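Local coordinates for catalase-3 (Neurospora crassa, PDB 4AJ9), which uses heme to break hydrogen peroxide down to oxygen and water, a reaction that probably protects cells from peroxide damage, at residues Q457-S469 and N489-L501. Residues are numbered along the deposited sequence; the frame is centred on the assembly and turned at random.
Sequences QQFVINAIRFEAS and NDVAKRVAVALGL
Ile461 lies between two arginines, Arg465 and Arg494, where helices 457-468 and 489-499 pack side by side in the helical catalase-related region, running the same way at 38° with axes 8.9 Å apart. Helix 474-487 lies between them in the chain and packs against Ala492 and Ala496, and the contact lies away from the heme. Arg465, extended from CG to NE, brings its guanidinium side-on to the backbone carbonyl of Arg494: NE (2.9 Å) and NH2 (2.8 Å) both grip Arg494 O, which sits at the edge of the guanidinium plane, while the donors lie above the carbonyl plane. NH1 turns back to Asn462 OD1, and NH2 also forms a salt bridge with Asp677, which pairs with Arg494 NE as well, so one carboxylate probably offsets two like charges. Along the same side chain, Arg465 CG presses on Ala498 CB at 3.4 Å. A leucine in place of Arg465 would probably leave Arg494 O without its two donors and take one of the two arginines from Asp677. Between the helices, Ile464 CG2 meets Val495 CG2 at 3.7 Å, and Leu499 CD2 reaches Ala468 CB. A bend at chi3 (77°) turns the Arg494 guanidinium so that NH2 donates to Gln458 OE1, which also accepts from Asp677 N, while NH1 bridges to Asp490. Directly over the centre of this guanidinium, Ile461 CD1 rests on one face, 3.2 Å from Arg494 CZ.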
loop_
_atom_site.group_PDB
_atom_site.type_symbol
_atom_site.label_atom_id
_atom_site.label_comp_id
_atom_site.label_asym_id
_atom_site.label_seq_id
_atom_site.Cartn_x
_atom_site.Cartn_y
_atom_site.Cartn_z
ATOM N N GLN C 457 18.031 -21.903 -39.537
ATOM C CA GLN C 457 18.423 -22.960 -38.602
ATOM C C GLN C 457 19.778 -22.628 -37.995
ATOM O O GLN C 457 20.037 -22.891 -36.815
ATOM C CB GLN C 457 18.489 -24.315 -39.314
ATOM C CG GLN C 457 17.142 -24.871 -39.755
ATOM C CD GLN C 457 17.282 -26.220 -40.450
ATOM O OE1 GLN C 457 18.324 -26.511 -41.027
ATOM N NE2 GLN C 457 16.241 -27.052 -40.381
ATOM N N GLN C 458 20.650 -22.036 -38.802
ATOM C CA GLN C 458 21.978 -21.693 -38.313
ATOM C C GLN C 458 21.881 -20.614 -37.230
ATOM O O GLN C 458 22.624 -20.649 -36.256
ATOM C CB GLN C 458 22.896 -21.244 -39.457
ATOM C CG GLN C 458 24.356 -21.057 -39.034
ATOM C CD GLN C 458 25.029 -22.350 -38.632
ATOM O OE1 GLN C 458 25.232 -23.244 -39.458
ATOM N NE2 GLN C 458 25.399 -22.453 -37.364
ATOM N N PHE C 459 20.957 -19.668 -37.398
ATOM C CA PHE C 459 20.764 -18.611 -36.405
ATOM C C PHE C 459 20.361 -19.201 -35.058
ATOM O O PHE C 459 20.860 -18.785 -34.010
ATOM C CB PHE C 459 19.717 -17.601 -36.869
ATOM C CG PHE C 459 20.192 -16.684 -37.963
ATOM C CD1 PHE C 459 21.526 -16.362 -38.081
ATOM C CD2 PHE C 459 19.294 -16.136 -38.864
ATOM C CE1 PHE C 459 21.957 -15.508 -39.078
ATOM C CE2 PHE C 459 19.720 -15.290 -39.862
ATOM C CZ PHE C 459 21.054 -14.975 -39.962
ATOM N N VAL C 460 19.441 -20.165 -35.092
ATOM C CA VAL C 460 19.014 -20.862 -33.879
ATOM C C VAL C 460 20.202 -21.542 -33.202
ATOM O O VAL C 460 20.433 -21.374 -31.999
ATOM C CB VAL C 460 17.922 -21.913 -34.183
ATOM C CG1 VAL C 460 17.707 -22.832 -32.986
ATOM C CG2 VAL C 460 16.599 -21.239 -34.635
ATOM N N ILE C 461 20.976 -22.299 -33.973
ATOM C CA ILE C 461 22.130 -23.002 -33.421
ATOM C C ILE C 461 23.162 -22.031 -32.833
ATOM O O ILE C 461 23.715 -22.262 -31.757
ATOM C CB ILE C 461 22.793 -23.887 -34.503
ATOM C CG1 ILE C 461 22.043 -25.214 -34.621
ATOM C CG2 ILE C 461 24.261 -24.145 -34.169
ATOM C CD1 ILE C 461 22.286 -25.934 -35.929
ATOM N N ASN C 462 23.428 -20.955 -33.566
ATOM C CA ASN C 462 24.382 -19.946 -33.130
ATOM C C ASN C 462 23.923 -19.193 -31.884
ATOM O O ASN C 462 24.741 -18.783 -31.070
ATOM C CB ASN C 462 24.696 -18.969 -34.267
ATOM C CG ASN C 462 25.583 -19.590 -35.333
ATOM O OD1 ASN C 462 26.112 -20.692 -35.150
ATOM N ND2 ASN C 462 25.763 -18.886 -36.433
ATOM N N ALA C 463 22.616 -18.999 -31.752
ATOM C CA ALA C 463 22.074 -18.376 -30.552
ATOM C C ALA C 463 22.268 -19.319 -29.364
ATOM O O ALA C 463 22.676 -18.906 -28.274
ATOM C CB ALA C 463 20.600 -18.025 -30.750
ATOM N N ILE C 464 21.989 -20.601 -29.577
ATOM C CA ILE C 464 22.195 -21.590 -28.519
ATOM C C ILE C 464 23.670 -21.683 -28.151
ATOM O O ILE C 464 24.019 -21.749 -26.969
ATOM C CB ILE C 464 21.662 -22.980 -28.915
ATOM C CG1 ILE C 464 20.149 -22.913 -29.184
ATOM C CG2 ILE C 464 21.982 -24.001 -27.821
ATOM C CD1 ILE C 464 19.546 -24.226 -29.764
ATOM N N ARG C 465 24.540 -21.680 -29.164
ATOM C CA ARG C 465 25.986 -21.651 -28.915
ATOM C C ARG C 465 26.380 -20.434 -28.077
ATOM O O ARG C 465 27.136 -20.545 -27.111
ATOM C CB ARG C 465 26.773 -21.609 -30.237
ATOM C CG ARG C 465 26.786 -22.910 -31.024
ATOM C CD ARG C 465 27.386 -22.682 -32.432
ATOM N NE ARG C 465 27.739 -23.928 -33.111
ATOM C CZ ARG C 465 28.067 -24.019 -34.399
ATOM N NH1 ARG C 465 28.064 -22.940 -35.179
ATOM N NH2 ARG C 465 28.389 -25.200 -34.915
ATOM N N PHE C 466 25.889 -19.263 -28.465
ATOM C CA PHE C 466 26.239 -18.040 -27.741
ATOM C C PHE C 466 25.808 -18.168 -26.273
ATOM O O PHE C 466 26.628 -18.041 -25.359
ATOM C CB PHE C 466 25.596 -16.816 -28.410
ATOM C CG PHE C 466 25.688 -15.548 -27.595
ATOM C CD1 PHE C 466 24.713 -15.243 -26.657
ATOM C CD2 PHE C 466 26.744 -14.656 -27.779
ATOM C CE1 PHE C 466 24.785 -14.076 -25.899
ATOM C CE2 PHE C 466 26.827 -13.480 -27.025
ATOM C CZ PHE C 466 25.842 -13.188 -26.084
ATOM N N GLU C 467 24.522 -18.451 -26.066
ATOM C CA GLU C 467 23.932 -18.551 -24.727
ATOM C C GLU C 467 24.558 -19.621 -23.842
ATOM O O GLU C 467 24.924 -19.354 -22.699
ATOM C CB GLU C 467 22.419 -18.791 -24.827
ATOM C CG GLU C 467 21.676 -17.658 -25.534
ATOM C CD GLU C 467 20.613 -17.012 -24.668
ATOM O OE1 GLU C 467 20.237 -17.606 -23.632
ATOM O OE2 GLU C 467 20.149 -15.908 -25.029
ATOM N N ALA C 468 24.660 -20.839 -24.362
ATOM C CA ALA C 468 25.139 -21.960 -23.572
ATOM C C ALA C 468 26.608 -21.803 -23.164
ATOM O O ALA C 468 27.032 -22.306 -22.122
ATOM C CB ALA C 468 24.922 -23.269 -24.334
ATOM N N SER C 469 27.373 -21.099 -23.986
ATOM C CA SER C 469 28.774 -20.840 -23.697
ATOM C C SER C 469 28.933 -19.889 -22.510
ATOM O O SER C 469 30.039 -19.726 -21.997
ATOM C CB SER C 469 29.497 -20.293 -24.930
ATOM O OG SER C 469 29.311 -18.897 -25.058
ATOM N N ASN C 489 19.977 -34.864 -33.363
ATOM C CA ASN C 489 21.381 -35.202 -33.215
ATOM C C ASN C 489 22.312 -34.179 -33.871
ATOM O O ASN C 489 23.347 -33.837 -33.304
ATOM C CB ASN C 489 21.662 -36.619 -33.731
ATOM C CG ASN C 489 23.118 -37.004 -33.594
ATOM O OD1 ASN C 489 23.827 -37.132 -34.590
ATOM N ND2 ASN C 489 23.577 -37.182 -32.354
ATOM N N ASP C 490 21.949 -33.680 -35.053
ATOM C CA ASP C 490 22.781 -32.689 -35.736
ATOM C C ASP C 490 22.843 -31.369 -34.961
ATOM O O ASP C 490 23.890 -30.731 -34.896
ATOM C CB ASP C 490 22.264 -32.404 -37.146
ATOM C CG ASP C 490 23.234 -31.571 -37.955
ATOM O OD1 ASP C 490 24.435 -31.904 -37.941
ATOM O OD2 ASP C 490 22.811 -30.579 -38.589
ATOM N N VAL C 491 21.717 -30.953 -34.392
ATOM C CA VAL C 491 21.700 -29.735 -33.593
ATOM C C VAL C 491 22.655 -29.873 -32.418
ATOM O O VAL C 491 23.475 -28.987 -32.163
ATOM C CB VAL C 491 20.286 -29.391 -33.076
ATOM C CG1 VAL C 491 20.374 -28.309 -31.995
ATOM C CG2 VAL C 491 19.407 -28.906 -34.214
ATOM N N ALA C 492 22.563 -30.995 -31.708
ATOM C CA ALA C 492 23.403 -31.203 -30.536
ATOM C C ALA C 492 24.884 -31.252 -30.923
ATOM O O ALA C 492 25.728 -30.690 -30.228
ATOM C CB ALA C 492 22.985 -32.470 -29.789
ATOM N N LYS C 493 25.194 -31.920 -32.033
ATOM C CA LYS C 493 26.568 -31.957 -32.552
ATOM C C LYS C 493 27.097 -30.545 -32.815
ATOM O O LYS C 493 28.184 -30.160 -32.346
ATOM C CB LYS C 493 26.649 -32.822 -33.824
ATOM C CG LYS C 493 26.649 -34.334 -33.539
ATOM C CD LYS C 493 26.315 -35.156 -34.785
ATOM C CE LYS C 493 27.400 -35.063 -35.842
ATOM N NZ LYS C 493 28.647 -35.764 -35.418
ATOM N N ARG C 494 26.310 -29.757 -33.534
ATOM C CA ARG C 494 26.746 -28.423 -33.910
ATOM C C ARG C 494 26.906 -27.502 -32.695
ATOM O O ARG C 494 27.864 -26.735 -32.616
ATOM C CB ARG C 494 25.814 -27.851 -34.982
ATOM C CG ARG C 494 26.003 -28.558 -36.320
ATOM C CD ARG C 494 24.784 -28.469 -37.213
ATOM N NE ARG C 494 24.650 -27.165 -37.849
ATOM C CZ ARG C 494 23.676 -26.856 -38.701
ATOM N NH1 ARG C 494 22.748 -27.759 -39.020
ATOM N NH2 ARG C 494 23.624 -25.650 -39.237
ATOM N N VAL C 495 25.993 -27.608 -31.731
ATOM C CA VAL C 495 26.116 -26.858 -30.482
ATOM C C VAL C 495 27.303 -27.359 -29.660
ATOM O O VAL C 495 28.095 -26.568 -29.152
ATOM C CB VAL C 495 24.822 -26.938 -29.632
ATOM C CG1 VAL C 495 25.072 -26.425 -28.212
ATOM C CG2 VAL C 495 23.679 -26.172 -30.315
ATOM N N ALA C 496 27.427 -28.677 -29.541
ATOM C CA ALA C 496 28.524 -29.280 -28.788
ATOM C C ALA C 496 29.878 -28.724 -29.223
ATOM O O ALA C 496 30.765 -28.528 -28.399
ATOM C CB ALA C 496 28.505 -30.805 -28.932
ATOM N N VAL C 497 30.038 -28.471 -30.517
ATOM C CA VAL C 497 31.308 -27.949 -31.016
ATOM C C VAL C 497 31.713 -26.695 -30.255
ATOM O O VAL C 497 32.838 -26.588 -29.771
ATOM C CB VAL C 497 31.250 -27.618 -32.510
ATOM C CG1 VAL C 497 32.499 -26.829 -32.921
ATOM C CG2 VAL C 497 31.131 -28.895 -33.328
ATOM N N ALA C 498 30.783 -25.751 -30.146
ATOM C CA ALA C 498 31.041 -24.478 -29.472
ATOM C C ALA C 498 31.446 -24.645 -28.010
ATOM O O ALA C 498 32.273 -23.892 -27.494
ATOM C CB ALA C 498 29.807 -23.560 -29.590
ATOM N N LEU C 499 30.854 -25.633 -27.346
ATOM C CA LEU C 499 31.057 -25.852 -25.921
ATOM C C LEU C 499 32.267 -26.744 -25.642
ATOM O O LEU C 499 32.608 -26.996 -24.491
ATOM C CB LEU C 499 29.804 -26.484 -25.324
ATOM C CG LEU C 499 28.502 -25.742 -25.647
ATOM C CD1 LEU C 499 27.303 -26.450 -25.032
ATOM C CD2 LEU C 499 28.588 -24.305 -25.157
ATOM N N GLY C 500 32.900 -27.236 -26.703
ATOM C CA GLY C 500 34.061 -28.100 -26.567
ATOM C C GLY C 500 33.698 -29.421 -25.930
ATOM O O GLY C 500 34.484 -29.996 -25.172
ATOM N N LEU C 501 32.496 -29.903 -26.234
ATOM C CA LEU C 501 32.028 -31.175 -25.688
ATOM C C LEU C 501 31.906 -32.211 -26.797
ATOM O O LEU C 501 31.814 -31.870 -27.980
ATOM C CB LEU C 501 30.686 -30.989 -24.967
ATOM C CG LEU C 501 30.758 -30.097 -23.725
ATOM C CD1 LEU C 501 29.370 -29.746 -23.188
ATOM C CD2 LEU C 501 31.594 -30.752 -22.638
HETATM O O HOH W 1 20.379 -27.956 -40.747
#